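Local structure of glycosyl transferase family 8 (Streptococcus pneumoniae, 5GVV) at residues Q279-T284 with M334-I339; C288-D293 with D373-E378; S343-D348 with A399-Y404; D357-V362 with K367-F372. The protein transfers galactose from UDP-galactose to the terminal glucose of the already glycosylated serine-rich repeat protein PsrP, the third step of its O-glycosylation. One frame throughout, in Å; residues are numbered along the deposited sequence.

Interaction 1 of 4, residues Q279-T284 with M334-I339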
loop_
_atom_site.group_PDB
_atom_site.type_symbol
_atom_site.label_atom_id
_atom_site.label_comp_id
_atom_site.label_asym_id
_atom_site.label_seq_id
_atom_site.Cartn_x
_atom_site.Cartn_y
_atom_site.Cartn_z
ATOM N N GLN A 279 -16.468 -4.898 -26.217
ATOM C CA GLN A 279 -16.103 -5.876 -25.193
ATOM C C GLN A 279 -16.177 -7.294 -25.762
ATOM O O GLN A 279 -17.242 -7.740 -26.202
ATOM C CB GLN A 279 -17.029 -5.745 -23.977
ATOM C CG GLN A 279 -17.063 -4.338 -23.358
ATOM C CD GLN A 279 -15.906 -4.062 -22.408
ATOM O OE1 GLN A 279 -15.300 -4.983 -21.860
ATOM N NE2 GLN A 279 -15.599 -2.785 -22.204
ATOM N N CYS A 280 -15.049 -7.998 -25.757
ATOM C CA CYS A 280 -14.989 -9.344 -26.328
ATOM C C CYS A 280 -14.735 -10.389 -25.251
ATOM O O CYS A 280 -14.085 -10.105 -24.240
ATOM C CB CYS A 280 -13.895 -9.428 -27.395
ATOM S SG CYS A 280 -14.260 -8.499 -28.897
ATOM N N VAL A 281 -15.249 -11.597 -25.466
ATOM C CA VAL A 281 -15.100 -12.655 -24.476
ATOM C C VAL A 281 -14.762 -13.999 -25.117
ATOM O O VAL A 281 -15.230 -14.326 -26.219
ATOM C CB VAL A 281 -16.370 -12.765 -23.589
ATOM C CG1 VAL A 281 -17.572 -13.129 -24.432
ATOM C CG2 VAL A 281 -16.174 -13.770 -22.467
ATOM N N ASN A 282 -13.915 -14.763 -24.437
ATOM C CA ASN A 282 -13.660 -16.148 -24.813
ATOM C C ASN A 282 -13.508 -16.992 -23.561
ATOM O O ASN A 282 -12.989 -16.518 -22.551
ATOM C CB ASN A 282 -12.405 -16.272 -25.678
ATOM C CG ASN A 282 -11.975 -17.720 -25.876
ATOM O OD1 ASN A 282 -11.040 -18.195 -25.231
ATOM N ND2 ASN A 282 -12.673 -18.432 -26.757
ATOM N N LEU A 283 -13.974 -18.234 -23.628
ATOM C CA LEU A 283 -13.809 -19.187 -22.541
ATOM C C LEU A 283 -12.881 -20.286 -23.031
ATOM O O LEU A 283 -13.179 -20.960 -24.022
ATOM C CB LEU A 283 -15.168 -19.783 -22.152
ATOM C CG LEU A 283 -15.193 -20.996 -21.221
ATOM C CD1 LEU A 283 -14.901 -20.604 -19.782
ATOM C CD2 LEU A 283 -16.539 -21.707 -21.312
ATOM N N THR A 284 -11.753 -20.464 -22.354
ATOM C CA THR A 284 -10.790 -21.487 -22.745
ATOM C C THR A 284 -10.499 -22.420 -21.580
ATOM O O THR A 284 -10.649 -22.037 -20.419
ATOM C CB THR A 284 -9.460 -20.853 -23.203
ATOM O OG1 THR A 284 -8.529 -21.882 -23.566
ATOM C CG2 THR A 284 -8.854 -20.012 -22.083
HETATM N N MSE A 334 -21.390 -19.580 -13.594
HETATM C CA MSE A 334 -22.273 -18.448 -13.283
HETATM C C MSE A 334 -21.588 -17.120 -13.467
HETATM O O MSE A 334 -22.203 -16.111 -13.781
HETATM C CB MSE A 334 -22.876 -18.669 -11.903
HETATM C CG MSE A 334 -24.014 -19.685 -12.009
HETATM SE SE MSE A 334 -24.711 -20.110 -10.186
HETATM C CE MSE A 334 -25.788 -21.696 -10.787
ATOM N N LEU A 335 -20.285 -17.137 -13.292
ATOM C CA LEU A 335 -19.499 -15.915 -13.461
ATOM C C LEU A 335 -19.235 -15.637 -14.942
ATOM O O LEU A 335 -19.327 -14.492 -15.394
ATOM C CB LEU A 335 -18.183 -16.017 -12.680
ATOM C CG LEU A 335 -18.394 -16.391 -11.207
ATOM C CD1 LEU A 335 -17.079 -16.659 -10.483
ATOM C CD2 LEU A 335 -19.172 -15.301 -10.498
ATOM N N LEU A 336 -18.911 -16.687 -15.694
ATOM C CA LEU A 336 -18.757 -16.578 -17.143
ATOM C C LEU A 336 -20.057 -16.081 -17.779
ATOM O O LEU A 336 -20.030 -15.244 -18.682
ATOM C CB LEU A 336 -18.345 -17.935 -17.730
ATOM C CG LEU A 336 -18.008 -18.121 -19.219
ATOM C CD1 LEU A 336 -19.163 -18.733 -19.986
ATOM C CD2 LEU A 336 -17.533 -16.827 -19.889
ATOM N N GLU A 337 -21.196 -16.582 -17.303
ATOM C CA GLU A 337 -22.486 -16.160 -17.853
ATOM C C GLU A 337 -22.687 -14.647 -17.738
ATOM O O GLU A 337 -23.181 -14.012 -18.676
ATOM C CB GLU A 337 -23.650 -16.903 -17.182
ATOM C CG GLU A 337 -25.025 -16.416 -17.647
ATOM C CD GLU A 337 -26.177 -17.276 -17.150
ATOM O OE1 GLU A 337 -26.111 -17.790 -16.012
ATOM O OE2 GLU A 337 -27.162 -17.419 -17.903
ATOM N N GLN A 338 -22.303 -14.070 -16.598
ATOM C CA GLN A 338 -22.482 -12.636 -16.388
ATOM C C GLN A 338 -21.566 -11.819 -17.296
ATOM O O GLN A 338 -21.936 -10.732 -17.748
ATOM C CB GLN A 338 -22.250 -12.261 -14.919
ATOM C CG GLN A 338 -23.276 -12.862 -13.955
ATOM C CD GLN A 338 -24.706 -12.586 -14.388
ATOM O OE1 GLN A 338 -25.080 -11.438 -14.629
ATOM N NE2 GLN A 338 -25.508 -13.639 -14.504
ATOM N N ILE A 339 -20.371 -12.341 -17.557
ATOM C CA ILE A 339 -19.435 -11.685 -18.470
ATOM C C ILE A 339 -19.969 -11.725 -19.905
ATOM O O ILE A 339 -19.858 -10.741 -20.640
ATOM C CB ILE A 339 -18.022 -12.314 -18.394
ATOM C CG1 ILE A 339 -17.444 -12.127 -16.989
ATOM C CG2 ILE A 339 -17.080 -11.691 -19.431
ATOM C CD1 ILE A 339 -16.115 -12.834 -16.745
#

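Interaction 2 of 4, residues C288-D293 with D373-E378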
loop_
_atom_site.group_PDB
_atom_site.type_symbol
_atom_site.label_atom_id
_atom_site.label_comp_id
_atom_site.label_asym_id
_atom_site.label_seq_id
_atom_site.Cartn_x
_atom_site.Cartn_y
_atom_site.Cartn_z
ATOM N N CYS A 288 -3.556 -22.160 -25.305
ATOM C CA CYS A 288 -3.530 -21.477 -26.594
ATOM C C CYS A 288 -4.874 -20.905 -27.017
ATOM O O CYS A 288 -5.781 -21.628 -27.444
ATOM C CB CYS A 288 -2.968 -22.365 -27.701
ATOM S SG CYS A 288 -2.575 -21.423 -29.207
ATOM N N VAL A 289 -4.984 -19.590 -26.875
ATOM C CA VAL A 289 -6.076 -18.827 -27.452
ATOM C C VAL A 289 -5.485 -18.241 -28.730
ATOM O O VAL A 289 -4.511 -17.488 -28.674
ATOM C CB VAL A 289 -6.539 -17.722 -26.484
ATOM C CG1 VAL A 289 -7.705 -16.946 -27.060
ATOM C CG2 VAL A 289 -6.928 -18.333 -25.143
ATOM N N GLU A 290 -6.046 -18.624 -29.879
ATOM C CA GLU A 290 -5.447 -18.312 -31.177
ATOM C C GLU A 290 -5.261 -16.822 -31.435
ATOM O O GLU A 290 -6.229 -16.064 -31.459
ATOM C CB GLU A 290 -6.262 -18.939 -32.316
ATOM C CG GLU A 290 -5.657 -18.730 -33.700
ATOM C CD GLU A 290 -4.404 -19.552 -33.920
ATOM O OE1 GLU A 290 -4.345 -20.688 -33.406
ATOM O OE2 GLU A 290 -3.479 -19.062 -34.604
ATOM N N LYS A 291 -4.003 -16.423 -31.611
ATOM C CA LYS A 291 -3.647 -15.054 -31.981
ATOM C C LYS A 291 -4.048 -13.981 -30.966
ATOM O O LYS A 291 -4.107 -12.801 -31.323
ATOM C CB LYS A 291 -4.229 -14.708 -33.357
ATOM C CG LYS A 291 -3.620 -15.496 -34.495
ATOM C CD LYS A 291 -2.147 -15.175 -34.647
ATOM C CE LYS A 291 -1.550 -15.876 -35.867
ATOM N NZ LYS A 291 -1.642 -17.357 -35.776
ATOM N N ILE A 292 -4.297 -14.369 -29.715
ATOM C CA ILE A 292 -4.766 -13.407 -28.707
ATOM C C ILE A 292 -3.781 -12.257 -28.439
ATOM O O ILE A 292 -4.195 -11.104 -28.263
ATOM C CB ILE A 292 -5.192 -14.102 -27.374
ATOM C CG1 ILE A 292 -5.857 -13.098 -26.430
ATOM C CG2 ILE A 292 -4.008 -14.766 -26.688
ATOM C CD1 ILE A 292 -7.058 -12.401 -27.042
ATOM N N ASP A 293 -2.484 -12.557 -28.427
ATOM C CA ASP A 293 -1.480 -11.518 -28.211
ATOM C C ASP A 293 -1.516 -10.505 -29.351
ATOM O O ASP A 293 -1.500 -9.291 -29.130
ATOM C CB ASP A 293 -0.082 -12.130 -28.105
ATOM C CG ASP A 293 0.056 -13.065 -26.922
ATOM O OD1 ASP A 293 -0.550 -14.160 -26.954
ATOM O OD2 ASP A 293 0.774 -12.707 -25.966
ATOM N N ASP A 373 -10.390 -20.198 -38.787
ATOM C CA ASP A 373 -10.574 -21.428 -39.554
ATOM C C ASP A 373 -10.247 -22.668 -38.728
ATOM O O ASP A 373 -10.885 -23.717 -38.880
ATOM C CB ASP A 373 -9.707 -21.400 -40.826
ATOM C CG ASP A 373 -8.275 -20.970 -40.549
ATOM O OD1 ASP A 373 -7.874 -20.933 -39.366
ATOM O OD2 ASP A 373 -7.541 -20.670 -41.516
ATOM N N ASN A 374 -9.258 -22.539 -37.848
ATOM C CA ASN A 374 -8.794 -23.662 -37.039
ATOM C C ASN A 374 -9.313 -23.668 -35.594
ATOM O O ASN A 374 -8.833 -24.449 -34.770
ATOM C CB ASN A 374 -7.263 -23.704 -37.030
ATOM C CG ASN A 374 -6.653 -22.469 -36.391
ATOM O OD1 ASN A 374 -7.333 -21.463 -36.196
ATOM N ND2 ASN A 374 -5.362 -22.534 -36.077
ATOM N N THR A 375 -10.274 -22.804 -35.281
ATOM C CA THR A 375 -10.841 -22.782 -33.932
ATOM C C THR A 375 -12.362 -22.938 -33.918
ATOM O O THR A 375 -12.965 -23.039 -32.847
ATOM C CB THR A 375 -10.461 -21.499 -33.157
ATOM O OG1 THR A 375 -10.994 -20.350 -33.828
ATOM C CG2 THR A 375 -8.945 -21.365 -33.020
ATOM N N CYS A 376 -12.983 -22.949 -35.093
ATOM C CA CYS A 376 -14.427 -23.156 -35.154
ATOM C C CYS A 376 -14.752 -24.585 -34.735
ATOM O O CYS A 376 -13.987 -25.513 -35.018
ATOM C CB CYS A 376 -14.973 -22.843 -36.548
ATOM S SG CYS A 376 -14.038 -23.561 -37.890
ATOM N N SER A 377 -15.870 -24.750 -34.034
ATOM C CA SER A 377 -16.251 -26.051 -33.490
ATOM C C SER A 377 -16.501 -27.086 -34.580
ATOM O O SER A 377 -16.988 -26.754 -35.661
ATOM C CB SER A 377 -17.495 -25.914 -32.611
ATOM O OG SER A 377 -18.034 -27.181 -32.285
ATOM N N GLU A 378 -16.162 -28.339 -34.286
ATOM C CA GLU A 378 -16.400 -29.440 -35.213
ATOM C C GLU A 378 -17.882 -29.807 -35.217
ATOM O O GLU A 378 -18.388 -30.385 -36.179
ATOM C CB GLU A 378 -15.570 -30.667 -34.818
ATOM C CG GLU A 378 -14.072 -30.408 -34.650
ATOM C CD GLU A 378 -13.277 -31.689 -34.440
ATOM O OE1 GLU A 378 -12.044 -31.675 -34.666
ATOM O OE2 GLU A 378 -13.885 -32.711 -34.053
#

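Interaction 3 of 4, residues S343-D348 with A399-Y404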
loop_
_atom_site.group_PDB
_atom_site.type_symbol
_atom_site.label_atom_id
_atom_site.label_comp_id
_atom_site.label_asym_id
_atom_site.label_seq_id
_atom_site.Cartn_x
_atom_site.Cartn_y
_atom_site.Cartn_z
ATOM N N SER A 343 -20.885 -8.671 -22.615
ATOM C CA SER A 343 -20.007 -8.535 -23.778
ATOM C C SER A 343 -20.769 -8.213 -25.064
ATOM O O SER A 343 -21.989 -8.372 -25.124
ATOM C CB SER A 343 -19.164 -9.796 -23.956
ATOM O OG SER A 343 -18.406 -10.056 -22.789
ATOM N N ASP A 344 -20.038 -7.751 -26.077
ATOM C CA ASP A 344 -20.624 -7.381 -27.362
ATOM C C ASP A 344 -20.416 -8.480 -28.393
ATOM O O ASP A 344 -21.157 -8.573 -29.375
ATOM C CB ASP A 344 -19.967 -6.106 -27.899
ATOM C CG ASP A 344 -20.241 -4.892 -27.041
ATOM O OD1 ASP A 344 -21.428 -4.591 -26.797
ATOM O OD2 ASP A 344 -19.268 -4.232 -26.616
ATOM N N LEU A 345 -19.398 -9.309 -28.176
ATOM C CA LEU A 345 -18.969 -10.250 -29.206
ATOM C C LEU A 345 -18.197 -11.421 -28.613
ATOM O O LEU A 345 -17.242 -11.217 -27.856
ATOM C CB LEU A 345 -18.088 -9.517 -30.223
ATOM C CG LEU A 345 -17.416 -10.385 -31.289
ATOM C CD1 LEU A 345 -18.465 -10.998 -32.192
ATOM C CD2 LEU A 345 -16.442 -9.560 -32.091
ATOM N N TYR A 346 -18.603 -12.643 -28.949
ATOM C CA TYR A 346 -17.866 -13.819 -28.500
ATOM C C TYR A 346 -16.792 -14.190 -29.519
ATOM O O TYR A 346 -17.061 -14.247 -30.722
ATOM C CB TYR A 346 -18.808 -15.011 -28.259
ATOM C CG TYR A 346 -18.125 -16.132 -27.506
ATOM C CD1 TYR A 346 -17.383 -17.100 -28.176
ATOM C CD2 TYR A 346 -18.193 -16.202 -26.122
ATOM C CE1 TYR A 346 -16.738 -18.111 -27.488
ATOM C CE2 TYR A 346 -17.551 -17.207 -25.425
ATOM C CZ TYR A 346 -16.829 -18.156 -26.113
ATOM O OH TYR A 346 -16.183 -19.159 -25.419
ATOM N N LEU A 347 -15.575 -14.437 -29.036
ATOM C CA LEU A 347 -14.481 -14.890 -29.897
ATOM C C LEU A 347 -14.166 -16.358 -29.617
ATOM O O LEU A 347 -13.581 -16.689 -28.576
ATOM C CB LEU A 347 -13.224 -14.043 -29.675
ATOM C CG LEU A 347 -13.315 -12.532 -29.890
ATOM C CD1 LEU A 347 -11.968 -11.862 -29.650
ATOM C CD2 LEU A 347 -13.814 -12.216 -31.274
ATOM N N ASP A 348 -14.549 -17.232 -30.547
ATOM C CA ASP A 348 -14.298 -18.658 -30.407
ATOM C C ASP A 348 -12.870 -18.959 -30.840
ATOM O O ASP A 348 -12.638 -19.387 -31.973
ATOM C CB ASP A 348 -15.286 -19.450 -31.265
ATOM C CG ASP A 348 -15.436 -20.883 -30.807
ATOM O OD1 ASP A 348 -14.744 -21.275 -29.840
ATOM O OD2 ASP A 348 -16.243 -21.616 -31.416
ATOM N N ALA A 399 -10.060 -6.515 -38.630
ATOM C CA ALA A 399 -11.042 -5.755 -39.396
ATOM C C ALA A 399 -12.469 -6.207 -39.088
ATOM O O ALA A 399 -13.385 -5.387 -39.000
ATOM C CB ALA A 399 -10.756 -5.885 -40.884
ATOM N N ALA A 400 -12.654 -7.515 -38.937
ATOM C CA ALA A 400 -13.960 -8.069 -38.597
ATOM C C ALA A 400 -14.438 -7.519 -37.256
ATOM O O ALA A 400 -15.587 -7.096 -37.120
ATOM C CB ALA A 400 -13.893 -9.583 -38.554
ATOM N N ILE A 401 -13.555 -7.536 -36.265
ATOM C CA ILE A 401 -13.895 -7.040 -34.935
ATOM C C ILE A 401 -14.262 -5.550 -34.957
ATOM O O ILE A 401 -15.250 -5.142 -34.340
ATOM C CB ILE A 401 -12.754 -7.320 -33.929
ATOM C CG1 ILE A 401 -12.645 -8.828 -33.675
ATOM C CG2 ILE A 401 -12.998 -6.589 -32.625
ATOM C CD1 ILE A 401 -11.394 -9.263 -32.925
ATOM N N ARG A 402 -13.486 -4.748 -35.685
ATOM C CA ARG A 402 -13.768 -3.317 -35.806
ATOM C C ARG A 402 -15.102 -2.999 -36.483
ATOM O O ARG A 402 -15.657 -1.913 -36.286
ATOM C CB ARG A 402 -12.620 -2.593 -36.517
ATOM C CG ARG A 402 -11.512 -2.157 -35.566
ATOM C CD ARG A 402 -10.356 -1.475 -36.270
ATOM N NE ARG A 402 -9.446 -0.862 -35.300
ATOM C CZ ARG A 402 -8.168 -1.199 -35.152
ATOM N NH1 ARG A 402 -7.634 -2.140 -35.919
ATOM N NH2 ARG A 402 -7.417 -0.587 -34.245
ATOM N N SER A 403 -15.622 -3.940 -37.267
ATOM C CA SER A 403 -16.904 -3.737 -37.942
ATOM C C SER A 403 -18.059 -3.740 -36.940
ATOM O O SER A 403 -19.145 -3.230 -37.231
ATOM C CB SER A 403 -17.132 -4.802 -39.024
ATOM O OG SER A 403 -17.602 -6.020 -38.467
ATOM N N TYR A 404 -17.824 -4.303 -35.758
ATOM C CA TYR A 404 -18.854 -4.360 -34.723
ATOM C C TYR A 404 -18.911 -3.083 -33.890
ATOM O O TYR A 404 -19.848 -2.881 -33.110
ATOM C CB TYR A 404 -18.652 -5.586 -33.832
ATOM C CG TYR A 404 -19.000 -6.871 -34.539
ATOM C CD1 TYR A 404 -18.043 -7.564 -35.270
ATOM C CD2 TYR A 404 -20.291 -7.383 -34.492
ATOM C CE1 TYR A 404 -18.359 -8.734 -35.926
ATOM C CE2 TYR A 404 -20.615 -8.552 -35.145
ATOM C CZ TYR A 404 -19.647 -9.221 -35.859
ATOM O OH TYR A 404 -19.963 -10.386 -36.516
#

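Interaction 4 of 4, residues D357-V362 with K367-F372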
loop_
_atom_site.group_PDB
_atom_site.type_symbol
_atom_site.label_atom_id
_atom_site.label_comp_id
_atom_site.label_asym_id
_atom_site.label_seq_id
_atom_site.Cartn_x
_atom_site.Cartn_y
_atom_site.Cartn_z
ATOM N N ASP A 357 -22.142 -24.885 -23.153
ATOM C CA ASP A 357 -22.975 -23.865 -22.505
ATOM C C ASP A 357 -22.591 -22.413 -22.817
ATOM O O ASP A 357 -23.427 -21.514 -22.729
ATOM C CB ASP A 357 -23.047 -24.078 -20.987
ATOM C CG ASP A 357 -24.314 -24.808 -20.561
ATOM O OD1 ASP A 357 -25.211 -25.001 -21.414
ATOM O OD2 ASP A 357 -24.417 -25.180 -19.373
ATOM N N ALA A 358 -21.335 -22.178 -23.181
ATOM C CA ALA A 358 -20.932 -20.848 -23.619
ATOM C C ALA A 358 -21.699 -20.488 -24.889
ATOM O O ALA A 358 -22.194 -19.370 -25.025
ATOM C CB ALA A 358 -19.435 -20.788 -23.852
ATOM N N TYR A 359 -21.800 -21.444 -25.810
ATOM C CA TYR A 359 -22.629 -21.286 -27.001
ATOM C C TYR A 359 -24.084 -21.054 -26.592
ATOM O O TYR A 359 -24.791 -20.243 -27.199
ATOM C CB TYR A 359 -22.530 -22.527 -27.902
ATOM C CG TYR A 359 -21.155 -22.782 -28.485
ATOM C CD1 TYR A 359 -20.367 -21.739 -28.946
ATOM C CD2 TYR A 359 -20.646 -24.073 -28.577
ATOM C CE1 TYR A 359 -19.109 -21.972 -29.479
ATOM C CE2 TYR A 359 -19.393 -24.315 -29.107
ATOM C CZ TYR A 359 -18.629 -23.259 -29.556
ATOM O OH TYR A 359 -17.378 -23.488 -30.085
ATOM N N GLU A 360 -24.529 -21.770 -25.561
ATOM C CA GLU A 360 -25.887 -21.603 -25.052
ATOM C C GLU A 360 -26.101 -20.179 -24.557
ATOM O O GLU A 360 -27.099 -19.545 -24.896
ATOM C CB GLU A 360 -26.177 -22.602 -23.931
ATOM C CG GLU A 360 -26.327 -24.041 -24.407
ATOM C CD GLU A 360 -27.318 -24.820 -23.571
ATOM O OE1 GLU A 360 -27.538 -26.015 -23.862
ATOM O OE2 GLU A 360 -27.881 -24.234 -22.620
ATOM N N PHE A 361 -25.156 -19.679 -23.762
ATOM C CA PHE A 361 -25.220 -18.303 -23.288
ATOM C C PHE A 361 -25.189 -17.353 -24.481
ATOM O O PHE A 361 -25.938 -16.378 -24.523
ATOM C CB PHE A 361 -24.058 -17.996 -22.336
ATOM C CG PHE A 361 -24.043 -18.842 -21.091
ATOM C CD1 PHE A 361 -25.211 -19.428 -20.609
ATOM C CD2 PHE A 361 -22.857 -19.056 -20.401
ATOM C CE1 PHE A 361 -25.191 -20.207 -19.461
ATOM C CE2 PHE A 361 -22.831 -19.834 -19.255
ATOM C CZ PHE A 361 -23.996 -20.411 -18.787
ATOM N N VAL A 362 -24.326 -17.649 -25.451
ATOM C CA VAL A 362 -24.201 -16.827 -26.660
ATOM C C VAL A 362 -25.531 -16.712 -27.415
ATOM O O VAL A 362 -25.956 -15.611 -27.772
ATOM C CB VAL A 362 -23.103 -17.364 -27.603
ATOM C CG1 VAL A 362 -23.247 -16.770 -28.992
ATOM C CG2 VAL A 362 -21.725 -17.050 -27.042
ATOM N N LYS A 367 -25.792 -12.922 -28.846
ATOM C CA LYS A 367 -24.476 -12.343 -29.093
ATOM C C LYS A 367 -23.899 -12.874 -30.401
ATOM O O LYS A 367 -23.987 -14.073 -30.677
ATOM C CB LYS A 367 -23.533 -12.663 -27.932
ATOM C CG LYS A 367 -24.057 -12.229 -26.559
ATOM C CD LYS A 367 -24.126 -10.710 -26.429
ATOM C CE LYS A 367 -24.659 -10.294 -25.061
ATOM N NZ LYS A 367 -24.615 -8.812 -24.884
ATOM N N PRO A 368 -23.325 -11.977 -31.223
ATOM C CA PRO A 368 -22.611 -12.399 -32.432
ATOM C C PRO A 368 -21.369 -13.168 -32.027
ATOM O O PRO A 368 -20.825 -12.906 -30.948
ATOM C CB PRO A 368 -22.196 -11.072 -33.072
ATOM C CG PRO A 368 -22.135 -10.102 -31.932
ATOM C CD PRO A 368 -23.261 -10.519 -31.023
HETATM N N MSE A 369 -20.932 -14.101 -32.867
HETATM C CA MSE A 369 -19.767 -14.919 -32.558
HETATM C C MSE A 369 -18.958 -15.164 -33.828
HETATM O O MSE A 369 -19.516 -15.469 -34.880
HETATM C CB MSE A 369 -20.206 -16.247 -31.929
HETATM C CG MSE A 369 -19.084 -17.238 -31.676
HETATM SE SE MSE A 369 -19.744 -18.794 -30.715
HETATM C CE MSE A 369 -21.161 -19.343 -31.942
ATOM N N ILE A 370 -17.641 -15.006 -33.738
ATOM C CA ILE A 370 -16.779 -15.248 -34.892
ATOM C C ILE A 370 -15.644 -16.181 -34.490
ATOM O O ILE A 370 -15.407 -16.404 -33.299
ATOM C CB ILE A 370 -16.225 -13.938 -35.482
ATOM C CG1 ILE A 370 -15.335 -13.218 -34.464
ATOM C CG2 ILE A 370 -17.377 -13.032 -35.921
ATOM C CD1 ILE A 370 -14.708 -11.943 -34.998
ATOM N N ALA A 371 -14.945 -16.738 -35.473
ATOM C CA ALA A 371 -13.911 -17.725 -35.175
ATOM C C ALA A 371 -12.802 -17.716 -36.217
ATOM O O ALA A 371 -12.928 -17.075 -37.266
ATOM C CB ALA A 371 -14.526 -19.116 -35.067
ATOM N N PHE A 372 -11.708 -18.412 -35.916
ATOM C CA PHE A 372 -10.674 -18.671 -36.915
ATOM C C PHE A 372 -10.972 -19.994 -37.603
ATOM O O PHE A 372 -11.709 -20.815 -37.057
ATOM C CB PHE A 372 -9.284 -18.730 -36.277
ATOM C CG PHE A 372 -8.670 -17.378 -36.024
ATOM C CD1 PHE A 372 -8.324 -16.550 -37.085
ATOM C CD2 PHE A 372 -8.420 -16.944 -34.730
ATOM C CE1 PHE A 372 -7.750 -15.308 -36.859
ATOM C CE2 PHE A 372 -7.844 -15.702 -34.492
ATOM C CZ PHE A 372 -7.508 -14.884 -35.560
HETATM O O HOH W 1 -26.150 -15.545 -31.131
#

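Interaction 1 of 4, residues Q279-T284 with M334-I339
Leu336 of helix 334-339 meets both Val281 and Leu283, the two residues of strand 279-283 whose side chains face the helix. Leu336 CG lies 4.0 Å from Leu283 CD1. Leu336 CD1 lies 4.2 Å from Leu283 CD2, so both methyls of Leu283 take part, and the two leucines cross at about a right angle. The other methyl, Leu336 CD2, is 4.2 Å from Val281 CG2. Leu336 CG stands trans to its own main-chain N (chi1 -176°), which carries the fork out toward the strand. Val281 CG2 has a second neighbour: it lies 3.8 Å from Ile339 CG2, methyl to methyl. The strand and helix axes run nearly antiparallel, at 153°, with a closest approach of 9.8 Å. Phe361 packs on Leu336, and Ala358 and Leu355 pack on Leu283, so the apolar layer continues beyond the pair. On the helix, Phe215 of the second subunit rests on Met334, Leu335 and Gln338. Asn282 points away from the helix and gives its ND2 to Leu347 O and Asn350 OD1. The contact itself is purely aliphatic. It implies hydrophobic burial and fit of shape, with no directional bond between the two segments.

Interaction 2 of 4, residues C288-D293 with D373-E378
Glu290 and Asn374 cross at about a right angle, with the carboxylate and amide planes turned 59° apart. The Asn374 amide reaches Glu290 with ND2, 3.4 Å from OE1. The N-H...O angle is 142°, and the bond is weak. The stronger partner of Glu290 OE1 is His351 NE2. The other oxygen, Glu290 OE2, is met nearly along its C-O direction by Lys291 NZ at 2.8 Å, in a salt bridge between chain neighbours. The carboxylate is therefore held from both oxygens, and the lysine probably favours its charged form. The Glu290 chain starts out trans to the main-chain N and then bends at CG (chi2 72°), which swings the carboxylate round to lie between lysine and amide. Lower on the same side chain, Glu290 CB touches Thr375 CG2 at 3.7 Å. Thr375 turns its hydroxyl elsewhere: OG1 bonds to Asp348 O and to Phe372 N, which leaves the methyl to meet the glutamate. Glu290 and Lys291 are the two central residues of a type II beta turn from Val289 to Ile292, and both rest on Phe372. Lys291 is also the N-cap residue of helix 292-298. The contact lies past the C-terminal ends of parallel strands. Residues 288-293 follow strand 278-283. The loop 373-378 follows strand 369-372. Strand 345-348 runs between these two strands in the sheet, and its continuation at Leu349 bonds to the backbone of Glu290.

Interaction 3 of 4, residues S343-D348 with A399-Y404
Leu345 meets Ile401 and Tyr404 at once. Leu345 CD2 lies 4.1 Å from Tyr404 CD1 and 4.2 Å from Ile401 CG1. The other methyl, Leu345 CD1, sits 4.2 Å above the plane of the Tyr404 ring. Both methyls lie over the same face, CD1 over the centre and CD2 out over the rim near Tyr404 CD1. Leu347, two residues along the strand, reaches Ile401 with a methyl, its CD2 being 4.2 Å from Ile401 CD1. In each pair the side chains cross at about a right angle. Behind this shell, backbone bonds hold the segment that carries the ring. Tyr404 N bonds to Ile401 O at 3.1 Å, and that same oxygen lies in plane at the ring edge. Ala400 O takes two bonds from Ser403, one from N and one from OG at 2.7 Å. Farther out, Pro368 packs on both Leu345 and Tyr404, while Ile370 touches Leu347, Ile401 and Tyr404. Arg402 forms a salt bridge with Glu301. Tyr346, between the two leucines, goes to helix 356-364 on the other face of the sheet. This is the helix-on-sheet packing of a Rossmann-like fold: helix 395-402 returns from edge strand 387-389 to lie against inner strand 345-348.

Interaction 4 of 4, residues D357-V362 with K367-F372
Met369, a selenomethionine, runs out straight toward Tyr359, with chi1 175° and chi2 also extended. These two torsions carry SE to the edge of the Tyr359 ring, near its plane, 3.5 Å from both CD1 and CE1. The bend at chi3 (56°) then lays Met369 CE beside the same edge, 3.9 Å from Tyr359 CD1. SE stands 4.6 Å from the ring centroid and 76° off its normal, an edge-on Met-aromatic contact. The tyrosine is also held at its far end, where OH bonds to Asp348 OD2. Nearer the turn, Val362 CG1 packs 4.3 Å from Met369 CB and lies 3.3 Å from Lys367 O. The backbones join here: Lys367 N gives a nearly straight bond to Val362 O, 2.9 Å long. A water donates to Lys367 O at 2.7 Å and weakly to Val362 O, bridging the two carbonyls. The Lys367 side chain leads away from the helix, and its NZ bonds to Ser343 O and Ile341 O. Phe361 turns from the strand to pack on Val340 of helix 333-342. The contact is the second half of a beta-alpha-beta crossover. Helix 356-364 ends, the chain turns tightly, and strand 369-372 enters the parallel sheet beside strand 345-348.

How the interactions relate
All four contacts lie in the C-terminal parallel sheet domain, far from the UDP and manganese site. From the N terminus, strand 278-283 opens interaction 1, and residues 288-293 open interaction 2 before helix 333-342 closes the first. These two loops therefore cross. Interaction 3 opens next, at strand 345-348, so it follows interaction 1 in series but crosses interaction 2, which closes at 373-378 before the terminal helix closes interaction 3. Interaction 4 is the short local loop and falls within the spans of both 2 and 3. Together they tie helices to both faces of the sheet and join the loops past the C-terminal ends of its strands. Phe361 links interactions 1 and 4, and Asp348 links 2, 3 and 4.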